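Local coordinates for protein 2-dehydropantoate 2-reductase (Enterococcus faecium, PDB 3WFI) that is a D-mandelate dehydrogenase of the ketopantoate reductase family, an NADH-binding oxidoreductase with a Rossmann fold, at residues Phe15-Asn24 with Lys166-Ala174. Residues are numbered along the deposited sequence; the frame is centred on the assembly and turned at random.
Sequences FGLMLHQSGN and KLSESGLNA
Leu-167, on helix 157-168, sets its CD1 methyl 4.1 Å from CD2 of Leu-19, both residues buried, where branched apolar side chains fit; behind them Leu-167 rests on Leu-149 and Leu-19 on Ile-3, both on strands of the Rossmann sheet. A type I turn from Ser-168 to Gly-171 follows. Ser-170 is small enough to sit against helix 10-21, its OG 3.5 Å from CD2 of Leu-19 and 3.2 Å from CB of Ser-22. A water bridges the two segments here, donating to O of Met-18 at 2.7 Å and to O of Ser-170 and accepting from OG of Ser-22. Gly-171, with positive phi, completes the turn, and its carbonyl O lies 3.4 Å from CE of Met-18. The flexible thioether bends at chi3 (76°), which brings CE round to this loop while SD packs against CD2 of Leu-172. Leu-172 touches Phe-15, Met-18 and Leu-19. Its CD2 stands 3.9 Å over the centre of the Phe-15 ring, 2° off the ring normal, as a CH-pi contact, while CD1 packs across CG of Leu-19; Phe-77 meets the same ring edge-to-face. Thus the helix following the glycine-rich turn is joined to the turn that follows Leu-167 by interlocked apolar side chains in the interior and a water bridge at the exposed Ser-22: apolar contacts make up the buried part, while the water gives O of Met-18 and O of Ser-170 a donor each.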
ATOM      1  N   PHE B  15     -18.248   8.018 -35.698  1.00 21.29           N
ATOM      2  CA  PHE B  15     -19.212   9.026 -35.247  1.00 21.05           C
ATOM      3  C   PHE B  15     -19.204  10.240 -36.175  1.00 20.81           C
ATOM      4  O   PHE B  15     -20.257  10.694 -36.608  1.00 21.28           O
ATOM      5  CB  PHE B  15     -18.935   9.457 -33.802  1.00 20.53           C
ATOM      6  CG  PHE B  15     -19.573   8.573 -32.762  1.00 20.82           C
ATOM      7  CD1 PHE B  15     -19.227   7.230 -32.666  1.00 20.78           C
ATOM      8  CD2 PHE B  15     -20.490   9.087 -31.853  1.00 20.69           C
ATOM      9  CE1 PHE B  15     -19.798   6.412 -31.721  1.00 20.76           C
ATOM     10  CE2 PHE B  15     -21.071   8.271 -30.893  1.00 20.36           C
ATOM     11  CZ  PHE B  15     -20.716   6.928 -30.829  1.00 21.13           C
ATOM     12  N   GLY B  16     -18.016  10.729 -36.507  1.00 21.18           N
ATOM     13  CA  GLY B  16     -17.858  11.856 -37.415  1.00 21.80           C
ATOM     14  C   GLY B  16     -18.481  11.615 -38.779  1.00 22.92           C
ATOM     15  O   GLY B  16     -19.212  12.466 -39.306  1.00 22.63           O
ATOM     16  N   LEU B  17     -18.196  10.450 -39.351  1.00 23.88           N
ATOM     17  CA  LEU B  17     -18.763  10.083 -40.641  1.00 23.73           C
ATOM     18  C   LEU B  17     -20.287   9.982 -40.600  1.00 23.38           C
ATOM     19  O   LEU B  17     -20.987  10.559 -41.451  1.00 22.86           O
ATOM     20  CB  LEU B  17     -18.186   8.756 -41.109  1.00 24.62           C
ATOM     21  CG  LEU B  17     -18.623   8.366 -42.517  1.00 25.77           C
ATOM     22  CD1 LEU B  17     -18.125   9.379 -43.543  1.00 26.58           C
ATOM     23  CD2 LEU B  17     -18.112   6.967 -42.840  1.00 27.02           C
ATOM     24  N   MET B  18     -20.804   9.254 -39.615  1.00 22.44           N
ATOM     25  CA  MET B  18     -22.237   9.034 -39.530  1.00 22.04           C
ATOM     26  C   MET B  18     -22.973  10.360 -39.283  1.00 21.16           C
ATOM     27  O   MET B  18     -23.979  10.646 -39.935  1.00 19.47           O
ATOM     28  CB  MET B  18     -22.565   7.997 -38.472  1.00 22.44           C
ATOM     29  CG  MET B  18     -22.097   6.610 -38.873  1.00 23.75           C
ATOM     30  SD  MET B  18     -22.296   5.380 -37.591  1.00 24.64           S
ATOM     31  CE  MET B  18     -24.053   5.061 -37.657  1.00 24.54           C
ATOM     32  N   LEU B  19     -22.439  11.186 -38.394  1.00 21.20           N
ATOM     33  CA  LEU B  19     -23.016  12.504 -38.117  1.00 21.69           C
ATOM     34  C   LEU B  19     -22.996  13.433 -39.329  1.00 23.45           C
ATOM     35  O   LEU B  19     -23.938  14.193 -39.559  1.00 25.14           O
ATOM     36  CB  LEU B  19     -22.284  13.171 -36.948  1.00 21.30           C
ATOM     37  CG  LEU B  19     -22.632  12.566 -35.589  1.00 21.21           C
ATOM     38  CD1 LEU B  19     -21.590  12.947 -34.546  1.00 21.14           C
ATOM     39  CD2 LEU B  19     -24.028  12.995 -35.149  1.00 21.56           C
ATOM     40  N   HIS B  20     -21.904  13.391 -40.076  1.00 25.34           N
ATOM     41  CA  HIS B  20     -21.753  14.166 -41.296  1.00 27.88           C
ATOM     42  C   HIS B  20     -22.787  13.762 -42.340  1.00 29.40           C
ATOM     43  O   HIS B  20     -23.473  14.625 -42.903  1.00 29.92           O
ATOM     44  CB  HIS B  20     -20.354  13.966 -41.861  1.00 28.33           C
ATOM     45  CG  HIS B  20     -20.197  14.487 -43.249  1.00 30.46           C
ATOM     46  ND1 HIS B  20     -20.218  13.663 -44.354  1.00 31.62           N
ATOM     47  CD2 HIS B  20     -20.044  15.744 -43.719  1.00 31.10           C
ATOM     48  CE1 HIS B  20     -20.068  14.391 -45.444  1.00 32.71           C
ATOM     49  NE2 HIS B  20     -19.959  15.657 -45.086  1.00 32.67           N
ATOM     50  N   GLN B  21     -22.902  12.462 -42.578  1.00 31.10           N
ATOM     51  CA  GLN B  21     -23.833  11.930 -43.581  1.00 34.73           C
ATOM     52  C   GLN B  21     -25.264  12.434 -43.401  1.00 36.58           C
ATOM     53  O   GLN B  21     -25.983  12.602 -44.388  1.00 39.29           O
ATOM     54  CB  GLN B  21     -23.871  10.397 -43.570  1.00 35.85           C
ATOM     55  CG  GLN B  21     -22.677   9.646 -44.128  1.00 38.14           C
ATOM     56  CD  GLN B  21     -22.902   8.150 -44.057  1.00 40.42           C
ATOM     57  OE1 GLN B  21     -22.515   7.504 -43.090  1.00 43.63           O
ATOM     58  NE2 GLN B  21     -23.574   7.598 -45.058  1.00 43.59           N
ATOM     59  N   SER B  22     -25.678  12.653 -42.155  1.00 36.44           N
ATOM     60  CA  SER B  22     -27.049  13.069 -41.845  1.00 37.20           C
ATOM     61  C   SER B  22     -27.250  14.590 -41.838  1.00 37.15           C
ATOM     62  O   SER B  22     -28.331  15.075 -41.486  1.00 36.47           O
ATOM     63  CB  SER B  22     -27.472  12.492 -40.496  1.00 38.17           C
ATOM     64  OG  SER B  22     -27.386  11.069 -40.522  1.00 42.36           O
ATOM     65  N   GLY B  23     -26.210  15.337 -42.211  1.00 36.35           N
ATOM     66  CA  GLY B  23     -26.331  16.776 -42.417  1.00 34.50           C
ATOM     67  C   GLY B  23     -25.774  17.645 -41.306  1.00 32.98           C
ATOM     68  O   GLY B  23     -25.983  18.863 -41.299  1.00 32.70           O
ATOM     69  N   ASN B  24     -25.052  17.042 -40.368  1.00 30.58           N
ATOM     70  CA  ASN B  24     -24.400  17.821 -39.320  1.00 28.38           C
ATOM     71  C   ASN B  24     -23.107  18.407 -39.842  1.00 27.45           C
ATOM     72  O   ASN B  24     -22.527  17.886 -40.786  1.00 27.25           O
ATOM     73  CB  ASN B  24     -24.131  16.966 -38.084  1.00 27.82           C
ATOM     74  CG  ASN B  24     -25.404  16.525 -37.405  1.00 27.16           C
ATOM     75  OD1 ASN B  24     -25.786  15.344 -37.443  1.00 28.51           O
ATOM     76  ND2 ASN B  24     -26.082  17.474 -36.787  1.00 26.68           N
ATOM     77  N   LYS B 166     -30.905  13.222 -31.358  1.00 29.41           N
ATOM     78  CA  LYS B 166     -30.078  13.821 -32.398  1.00 30.87           C
ATOM     79  C   LYS B 166     -29.033  12.842 -32.909  1.00 29.07           C
ATOM     80  O   LYS B 166     -28.842  12.735 -34.112  1.00 29.21           O
ATOM     81  CB  LYS B 166     -29.447  15.147 -31.924  1.00 34.53           C
ATOM     82  CG  LYS B 166     -30.465  16.285 -31.909  1.00 37.75           C
ATOM     83  CD  LYS B 166     -29.880  17.634 -31.500  1.00 41.09           C
ATOM     84  CE  LYS B 166     -30.025  17.901 -30.009  1.00 43.84           C
ATOM     85  NZ  LYS B 166     -29.816  19.335 -29.660  1.00 45.24           N
ATOM     86  N   LEU B 167     -28.378  12.115 -32.010  1.00 27.65           N
ATOM     87  CA  LEU B 167     -27.405  11.108 -32.430  1.00 27.34           C
ATOM     88  C   LEU B 167     -28.106   9.973 -33.171  1.00 26.03           C
ATOM     89  O   LEU B 167     -27.571   9.451 -34.143  1.00 26.29           O
ATOM     90  CB  LEU B 167     -26.619  10.539 -31.248  1.00 27.93           C
ATOM     91  CG  LEU B 167     -25.396  11.221 -30.613  1.00 28.47           C
ATOM     92  CD1 LEU B 167     -25.084  12.587 -31.192  1.00 27.85           C
ATOM     93  CD2 LEU B 167     -25.473  11.263 -29.093  1.00 28.30           C
ATOM     94  N   SER B 168     -29.296   9.599 -32.711  1.00 25.07           N
ATOM     95  CA  SER B 168     -30.083   8.546 -33.375  1.00 24.92           C
ATOM     96  C   SER B 168     -30.522   8.918 -34.796  1.00 25.43           C
ATOM     97  O   SER B 168     -30.684   8.038 -35.642  1.00 24.74           O
ATOM     98  CB  SER B 168     -31.297   8.160 -32.538  1.00 24.94           C
ATOM     99  OG  SER B 168     -30.903   7.426 -31.391  1.00 24.05           O
ATOM    100  N   GLU B 169     -30.686  10.210 -35.063  1.00 25.90           N
ATOM    101  CA  GLU B 169     -30.991  10.672 -36.406  1.00 27.78           C
ATOM    102  C   GLU B 169     -29.868  10.361 -37.380  1.00 27.47           C
ATOM    103  O   GLU B 169     -30.101  10.311 -38.584  1.00 25.98           O
ATOM    104  CB  GLU B 169     -31.280  12.170 -36.416  1.00 29.90           C
ATOM    105  CG  GLU B 169     -32.627  12.518 -35.818  1.00 32.73           C
ATOM    106  CD  GLU B 169     -32.803  14.001 -35.597  1.00 35.60           C
ATOM    107  OE1 GLU B 169     -32.068  14.798 -36.226  1.00 40.54           O
ATOM    108  OE2 GLU B 169     -33.681  14.366 -34.792  1.00 40.34           O
ATOM    109  N   SER B 170     -28.652  10.174 -36.857  1.00 26.16           N
ATOM    110  CA  SER B 170     -27.503   9.840 -37.676  1.00 26.75           C
ATOM    111  C   SER B 170     -27.192   8.341 -37.675  1.00 27.21           C
ATOM    112  O   SER B 170     -26.142   7.923 -38.159  1.00 28.83           O
ATOM    113  CB  SER B 170     -26.289  10.663 -37.237  1.00 27.53           C
ATOM    114  OG  SER B 170     -26.539  12.052 -37.417  1.00 26.85           O
ATOM    115  N   GLY B 171     -28.119   7.535 -37.153  1.00 27.18           N
ATOM    116  CA  GLY B 171     -28.024   6.084 -37.197  1.00 26.43           C
ATOM    117  C   GLY B 171     -27.232   5.467 -36.066  1.00 26.31           C
ATOM    118  O   GLY B 171     -26.921   4.277 -36.107  1.00 24.94           O
ATOM    119  N   LEU B 172     -26.905   6.272 -35.052  1.00 24.82           N
ATOM    120  CA  LEU B 172     -26.054   5.837 -33.956  1.00 24.51           C
ATOM    121  C   LEU B 172     -26.801   5.069 -32.873  1.00 24.86           C
ATOM    122  O   LEU B 172     -26.177   4.534 -31.956  1.00 24.46           O
ATOM    123  CB  LEU B 172     -25.317   7.032 -33.336  1.00 24.58           C
ATOM    124  CG  LEU B 172     -24.245   7.651 -34.229  1.00 24.40           C
ATOM    125  CD1 LEU B 172     -23.912   9.071 -33.777  1.00 24.52           C
ATOM    126  CD2 LEU B 172     -22.998   6.769 -34.272  1.00 25.24           C
ATOM    127  N   ASN B 173     -28.129   5.000 -32.977  1.00 25.15           N
ATOM    128  CA  ASN B 173     -28.923   4.173 -32.076  1.00 25.79           C
ATOM    129  C   ASN B 173     -28.659   4.520 -30.608  1.00 24.95           C
ATOM    130  O   ASN B 173     -28.313   3.660 -29.790  1.00 24.92           O
ATOM    131  CB  ASN B 173     -28.646   2.688 -32.360  1.00 27.09           C
ATOM    132  CG  ASN B 173     -29.588   1.756 -31.622  1.00 28.14           C
ATOM    133  OD1 ASN B 173     -30.680   2.143 -31.222  1.00 29.84           O
ATOM    134  ND2 ASN B 173     -29.169   0.503 -31.460  1.00 28.79           N
ATOM    135  N   ALA B 174     -28.829   5.805 -30.293  1.00 23.99           N
ATOM    136  CA  ALA B 174     -28.515   6.339 -28.977  1.00 23.45           C
ATOM    137  C   ALA B 174     -29.749   6.362 -28.094  1.00 24.04           C
ATOM    138  O   ALA B 174     -30.859   6.580 -28.581  1.00 25.37           O
ATOM    139  CB  ALA B 174     -27.932   7.748 -29.103  1.00 22.78           C
TER
HETATM  140  O   HOH W   1     -25.882   8.989 -40.854  1.00 29.83           O